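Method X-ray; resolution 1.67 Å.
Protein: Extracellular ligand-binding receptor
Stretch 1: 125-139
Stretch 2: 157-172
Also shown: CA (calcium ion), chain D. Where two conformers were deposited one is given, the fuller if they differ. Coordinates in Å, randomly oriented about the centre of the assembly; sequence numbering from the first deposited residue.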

# COMPACT_ATOMS: atom_id res chain seq x y z
N SER A 125 -6.37 -2.87 -0.49
CA SER A 125 -6.83 -1.88 0.49
C SER A 125 -6.69 -2.49 1.87
O SER A 125 -6.45 -3.70 2.02
CB SER A 125 -8.31 -1.57 0.30
OG SER A 125 -9.10 -2.64 0.78
N ASP A 126 -6.86 -1.63 2.86
CA ASP A 126 -6.84 -2.04 4.29
C ASP A 126 -7.81 -3.15 4.58
O ASP A 126 -7.55 -3.99 5.44
CB ASP A 126 -7.19 -0.87 5.22
CG ASP A 126 -6.15 0.22 5.23
OD1 ASP A 126 -4.96 -0.08 4.96
OD2 ASP A 126 -6.54 1.40 5.50
N GLN A 127 -8.96 -3.10 3.94
CA GLN A 127 -10.01 -4.10 4.11
C GLN A 127 -9.56 -5.47 3.60
O GLN A 127 -9.79 -6.50 4.25
CB GLN A 127 -11.31 -3.61 3.47
CG GLN A 127 -12.28 -4.71 3.15
CD GLN A 127 -13.63 -4.16 2.73
OE1 GLN A 127 -13.78 -2.95 2.52
NE2 GLN A 127 -14.62 -5.05 2.61
N GLU A 128 -8.88 -5.50 2.46
CA GLU A 128 -8.39 -6.79 1.94
C GLU A 128 -7.23 -7.37 2.77
O GLU A 128 -7.16 -8.58 3.01
CB GLU A 128 -7.96 -6.61 0.48
CG GLU A 128 -7.48 -7.89 -0.15
CD GLU A 128 -8.54 -9.03 -0.08
OE1 GLU A 128 -9.76 -8.73 -0.02
OE2 GLU A 128 -8.13 -10.21 -0.08
N ILE A 129 -6.36 -6.49 3.26
CA ILE A 129 -5.28 -6.88 4.15
C ILE A 129 -5.86 -7.47 5.43
O ILE A 129 -5.44 -8.55 5.87
CB ILE A 129 -4.42 -5.62 4.45
CG1 ILE A 129 -3.56 -5.32 3.21
CG2 ILE A 129 -3.56 -5.79 5.70
CD1 ILE A 129 -3.03 -3.84 3.19
N ALA A 130 -6.86 -6.79 6.00
CA ALA A 130 -7.54 -7.27 7.24
C ALA A 130 -8.17 -8.64 7.03
O ALA A 130 -8.04 -9.51 7.87
CB ALA A 130 -8.61 -6.25 7.72
N ARG A 131 -8.82 -8.83 5.88
CA ARG A 131 -9.50 -10.08 5.56
C ARG A 131 -8.50 -11.25 5.52
O ARG A 131 -8.76 -12.32 6.08
CB ARG A 131 -10.21 -9.93 4.22
CG ARG A 131 -11.09 -11.10 3.84
CD ARG A 131 -12.01 -10.70 2.68
NE ARG A 131 -11.35 -10.73 1.37
CZ ARG A 131 -11.83 -11.35 0.30
NH1 ARG A 131 -11.16 -11.31 -0.84
NH2 ARG A 131 -12.98 -12.00 0.36
N GLN A 132 -7.34 -11.04 4.89
CA GLN A 132 -6.38 -12.13 4.76
C GLN A 132 -5.71 -12.38 6.08
O GLN A 132 -5.37 -13.53 6.37
CB GLN A 132 -5.30 -11.77 3.72
CG GLN A 132 -5.86 -11.53 2.37
CD GLN A 132 -6.13 -12.82 1.65
OE1 GLN A 132 -5.73 -13.90 2.10
NE2 GLN A 132 -6.82 -12.72 0.52
N LEU A 133 -5.48 -11.31 6.86
CA LEU A 133 -4.88 -11.50 8.20
C LEU A 133 -5.78 -12.31 9.11
O LEU A 133 -5.29 -13.20 9.85
CB LEU A 133 -4.50 -10.18 8.90
CG LEU A 133 -3.26 -9.49 8.35
CD1 LEU A 133 -3.28 -8.04 8.85
CD2 LEU A 133 -1.99 -10.22 8.77
N ALA A 134 -7.09 -12.07 9.03
CA ALA A 134 -8.00 -12.82 9.91
C ALA A 134 -8.01 -14.30 9.56
O ALA A 134 -8.02 -15.18 10.44
CB ALA A 134 -9.42 -12.26 9.85
N ILE A 135 -8.00 -14.58 8.26
CA ILE A 135 -7.98 -15.98 7.80
C ILE A 135 -6.75 -16.71 8.30
O ILE A 135 -6.84 -17.82 8.78
CB ILE A 135 -8.11 -16.07 6.27
CG1 ILE A 135 -9.56 -15.73 5.92
CG2 ILE A 135 -7.74 -17.49 5.77
CD1 ILE A 135 -9.82 -15.53 4.47
N TYR A 136 -5.60 -16.07 8.17
CA TYR A 136 -4.34 -16.68 8.56
C TYR A 136 -4.30 -16.88 10.07
O TYR A 136 -3.91 -17.95 10.57
CB TYR A 136 -3.17 -15.80 8.13
CG TYR A 136 -1.84 -16.37 8.58
CD1 TYR A 136 -1.28 -17.47 7.95
CD2 TYR A 136 -1.16 -15.81 9.67
CE1 TYR A 136 -0.06 -17.98 8.37
CE2 TYR A 136 0.05 -16.32 10.09
CZ TYR A 136 0.58 -17.40 9.44
OH TYR A 136 1.79 -17.91 9.90
N LEU A 137 -4.71 -15.84 10.80
CA LEU A 137 -4.58 -15.89 12.27
C LEU A 137 -5.50 -16.96 12.84
O LEU A 137 -5.12 -17.71 13.76
CB LEU A 137 -4.88 -14.53 12.88
CG LEU A 137 -3.77 -13.51 12.58
CD1 LEU A 137 -4.31 -12.12 12.98
CD2 LEU A 137 -2.47 -13.85 13.36
N ALA A 138 -6.68 -17.12 12.25
CA ALA A 138 -7.56 -18.17 12.74
C ALA A 138 -6.96 -19.54 12.43
O ALA A 138 -7.05 -20.44 13.23
CB ALA A 138 -8.95 -18.06 12.17
N GLU A 139 -6.35 -19.71 11.26
CA GLU A 139 -5.77 -21.03 10.97
C GLU A 139 -4.59 -21.33 11.93
O GLU A 139 -4.28 -22.51 12.25
CB GLU A 139 -5.34 -21.06 9.53
CG GLU A 139 -4.71 -22.42 9.12
CD GLU A 139 -3.19 -22.44 9.28
OE1 GLU A 139 -2.62 -23.54 9.56
OE2 GLU A 139 -2.58 -21.35 9.11
N GLY A 157 -11.27 2.68 10.97
CA GLY A 157 -11.54 1.93 9.75
C GLY A 157 -10.93 0.54 9.70
O GLY A 157 -11.64 -0.45 9.45
N LEU A 158 -9.61 0.46 9.90
CA LEU A 158 -8.88 -0.81 9.85
C LEU A 158 -9.24 -1.71 11.03
O LEU A 158 -9.31 -2.94 10.88
CB LEU A 158 -7.37 -0.57 9.78
CG LEU A 158 -6.44 -1.79 9.86
CD1 LEU A 158 -6.72 -2.76 8.76
CD2 LEU A 158 -5.03 -1.33 9.77
N ALA A 159 -9.47 -1.09 12.20
CA ALA A 159 -9.90 -1.80 13.41
C ALA A 159 -11.26 -2.47 13.21
O ALA A 159 -11.41 -3.65 13.57
CB ALA A 159 -9.93 -0.84 14.68
N ASN A 160 -12.24 -1.71 12.68
CA ASN A 160 -13.56 -2.28 12.45
C ASN A 160 -13.56 -3.37 11.38
O ASN A 160 -14.24 -4.38 11.54
CB ASN A 160 -14.59 -1.21 12.09
CG ASN A 160 -14.88 -0.28 13.24
OD1 ASN A 160 -14.65 -0.62 14.40
ND2 ASN A 160 -15.38 0.90 12.93
N ALA A 161 -12.83 -3.14 10.29
CA ALA A 161 -12.60 -4.21 9.28
C ALA A 161 -12.00 -5.49 9.89
O ALA A 161 -12.50 -6.61 9.67
CB ALA A 161 -11.73 -3.72 8.12
N PHE A 162 -10.92 -5.34 10.65
CA PHE A 162 -10.32 -6.51 11.26
C PHE A 162 -11.28 -7.21 12.24
O PHE A 162 -11.40 -8.45 12.23
CB PHE A 162 -8.97 -6.22 11.93
CG PHE A 162 -8.33 -7.45 12.49
CD1 PHE A 162 -7.67 -8.35 11.67
CD2 PHE A 162 -8.46 -7.76 13.85
CE1 PHE A 162 -7.12 -9.51 12.18
CE2 PHE A 162 -7.92 -8.94 14.39
CZ PHE A 162 -7.24 -9.82 13.55
N GLU A 163 -11.95 -6.43 13.09
CA GLU A 163 -12.89 -7.03 14.05
C GLU A 163 -13.99 -7.84 13.33
O GLU A 163 -14.34 -8.94 13.73
CB GLU A 163 -13.50 -5.92 14.95
CG GLU A 163 -14.62 -6.44 15.84
CD GLU A 163 -14.71 -5.73 17.20
OE1 GLU A 163 -14.18 -4.60 17.34
OE2 GLU A 163 -15.29 -6.33 18.13
N ASP A 164 -14.53 -7.28 12.24
CA ASP A 164 -15.60 -7.94 11.50
C ASP A 164 -15.11 -9.22 10.83
O ASP A 164 -15.74 -10.27 10.93
CB ASP A 164 -16.20 -7.00 10.46
CG ASP A 164 -16.94 -5.83 11.11
OD1 ASP A 164 -17.25 -4.85 10.40
OD2 ASP A 164 -17.19 -5.87 12.34
N TYR A 165 -13.95 -9.17 10.19
CA TYR A 165 -13.46 -10.42 9.59
C TYR A 165 -13.02 -11.43 10.64
O TYR A 165 -13.23 -12.65 10.47
CB TYR A 165 -12.34 -10.13 8.60
CG TYR A 165 -12.84 -9.53 7.34
CD1 TYR A 165 -13.72 -10.23 6.51
CD2 TYR A 165 -12.44 -8.26 6.95
CE1 TYR A 165 -14.18 -9.66 5.33
CE2 TYR A 165 -12.89 -7.69 5.77
CZ TYR A 165 -13.75 -8.38 4.97
OH TYR A 165 -14.22 -7.83 3.79
N ALA A 166 -12.40 -10.96 11.73
CA ALA A 166 -11.96 -11.86 12.80
C ALA A 166 -13.18 -12.56 13.39
O ALA A 166 -13.16 -13.76 13.60
CB ALA A 166 -11.18 -11.09 13.88
N ARG A 167 -14.29 -11.84 13.53
CA ARG A 167 -15.48 -12.43 14.14
C ARG A 167 -16.03 -13.58 13.29
O ARG A 167 -16.45 -14.62 13.81
CB ARG A 167 -16.54 -11.35 14.37
CG ARG A 167 -17.90 -11.90 14.85
CD ARG A 167 -18.97 -10.79 14.92
NE ARG A 167 -18.56 -9.71 15.80
CZ ARG A 167 -18.40 -8.44 15.42
NH1 ARG A 167 -18.64 -8.08 14.16
NH2 ARG A 167 -18.01 -7.53 16.31
N ALA A 168 -15.98 -13.41 11.97
CA ALA A 168 -16.41 -14.45 11.04
C ALA A 168 -15.51 -15.68 11.07
O ALA A 168 -15.92 -16.79 10.68
CB ALA A 168 -16.48 -13.87 9.61
N GLN A 169 -14.29 -15.51 11.55
CA GLN A 169 -13.36 -16.62 11.71
C GLN A 169 -13.44 -17.30 13.08
O GLN A 169 -12.70 -18.22 13.35
CB GLN A 169 -11.93 -16.17 11.46
CG GLN A 169 -11.64 -15.69 10.06
CD GLN A 169 -11.79 -16.80 9.05
OE1 GLN A 169 -11.20 -17.85 9.19
NE2 GLN A 169 -12.58 -16.55 8.02
N GLY A 170 -14.32 -16.81 13.93
CA GLY A 170 -14.45 -17.31 15.30
C GLY A 170 -13.48 -16.69 16.29
O GLY A 170 -13.27 -17.22 17.39
N ILE A 171 -12.88 -15.57 15.91
CA ILE A 171 -12.02 -14.83 16.85
C ILE A 171 -12.81 -13.76 17.55
O ILE A 171 -13.51 -12.95 16.91
CB ILE A 171 -10.83 -14.20 16.07
CG1 ILE A 171 -10.02 -15.30 15.38
CG2 ILE A 171 -9.92 -13.37 16.98
CD1 ILE A 171 -8.98 -14.72 14.42
N THR A 172 -12.71 -13.74 18.90
CA THR A 172 -13.38 -12.75 19.72
C THR A 172 -12.38 -11.64 20.00
O THR A 172 -11.22 -11.93 20.30
CB THR A 172 -13.77 -13.40 21.05
OG1 THR A 172 -14.66 -14.50 20.80
CG2 THR A 172 -14.46 -12.40 21.97
CA CA D . -14.29 -18.81 18.86
O HOH W 1 -9.27 -19.41 8.39
O HOH W 2 -13.30 -17.00 20.42
O HOH W 3 -16.45 -17.06 18.24
O HOH W 4 -12.70 -19.83 17.93
O HOH W 5 -16.07 -18.77 20.64
O HOH W 6 -13.40 -20.37 20.60

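Helix 126-139 and the helix that enters stretch 2 from earlier in the chain run in roughly the same direction, their axes 37° apart and 8.5 Å away at closest approach. Such close packing rests on alanine: Ala130, Ala134 and Ala138 recur every four residues along the first helix, all with CA-to-CB pointing toward the second stretch. The CA atoms of Ala130 and Phe162 come within 4.9 Å of each other, and those of Ala134 and Ala166 within 5.0 Å. With so little side chain between them, methyl meets backbone directly: Ala130 CB lies 3.8 Å from Phe162 N, and Ala134 CB 3.8 Å from Ala166 N.

The aromatic residues of the second helix flank this alanine seam, and their chi1 wells set where each ring goes. Phe162 leaves its backbone sideways, and the t rotamer (-177°) carries the ring back among Ala130, Leu133, Ala134 and Leu137. Leu133 and Leu137 meet the ring at its edge, with Leu137 CD1 3.8 Å from Phe162 CZ; both leucines adopt m,t. Leu158 also starts sideways, its t,p conformation bringing CD1 to 4.1 Å from Ala130 CB.

Tyr165 already points toward the first helix and takes m (-74°), settling among Gln127, Ala130, Arg131 and Ala134. Its ring gives one face to the aliphatic part of Arg131, whose CB stands 3.8 Å from the Tyr165 ring centroid and nearly on the ring normal, a CH-pi contact. Arg131 runs t,t before turning at chi3 (p), and its NE reaches Glu128 OE1 at 2.9 Å in a salt bridge, so the hydrocarbon serves the ring while the charge is paired within its own helix. The phenol's polar end is met by Gln127, whose extended t,t chain places NE2 3.0 Å from Tyr165 OH, donating the one direct hydrogen bond between the stretches.

At the C-terminal end, Gln169 folds m,m, its CB 3.6 Å from Ala138 CB. Water 1 bridges the stretches by donating to Gln169 OE1 (2.6 Å) and Ile135 O (2.9 Å). Gly170 is the first residue after the helix to leave helical phi/psi, in a Schellman motif: its backbone angles would jam a CB against the preceding carbonyl oxygen, which calls for glycine, and Gly170 O binds the calcium ion CA at 2.4 Å. Beyond it Ile171 points toward the first helix, its m,t chain setting CD1 4.0 Å from Ala138 CB. At the other end, Ser125, chi1 p, caps the first helix, its OG accepting weak bonds from Gln127 N (3.2 Å) and Glu128 N (3.3 Å).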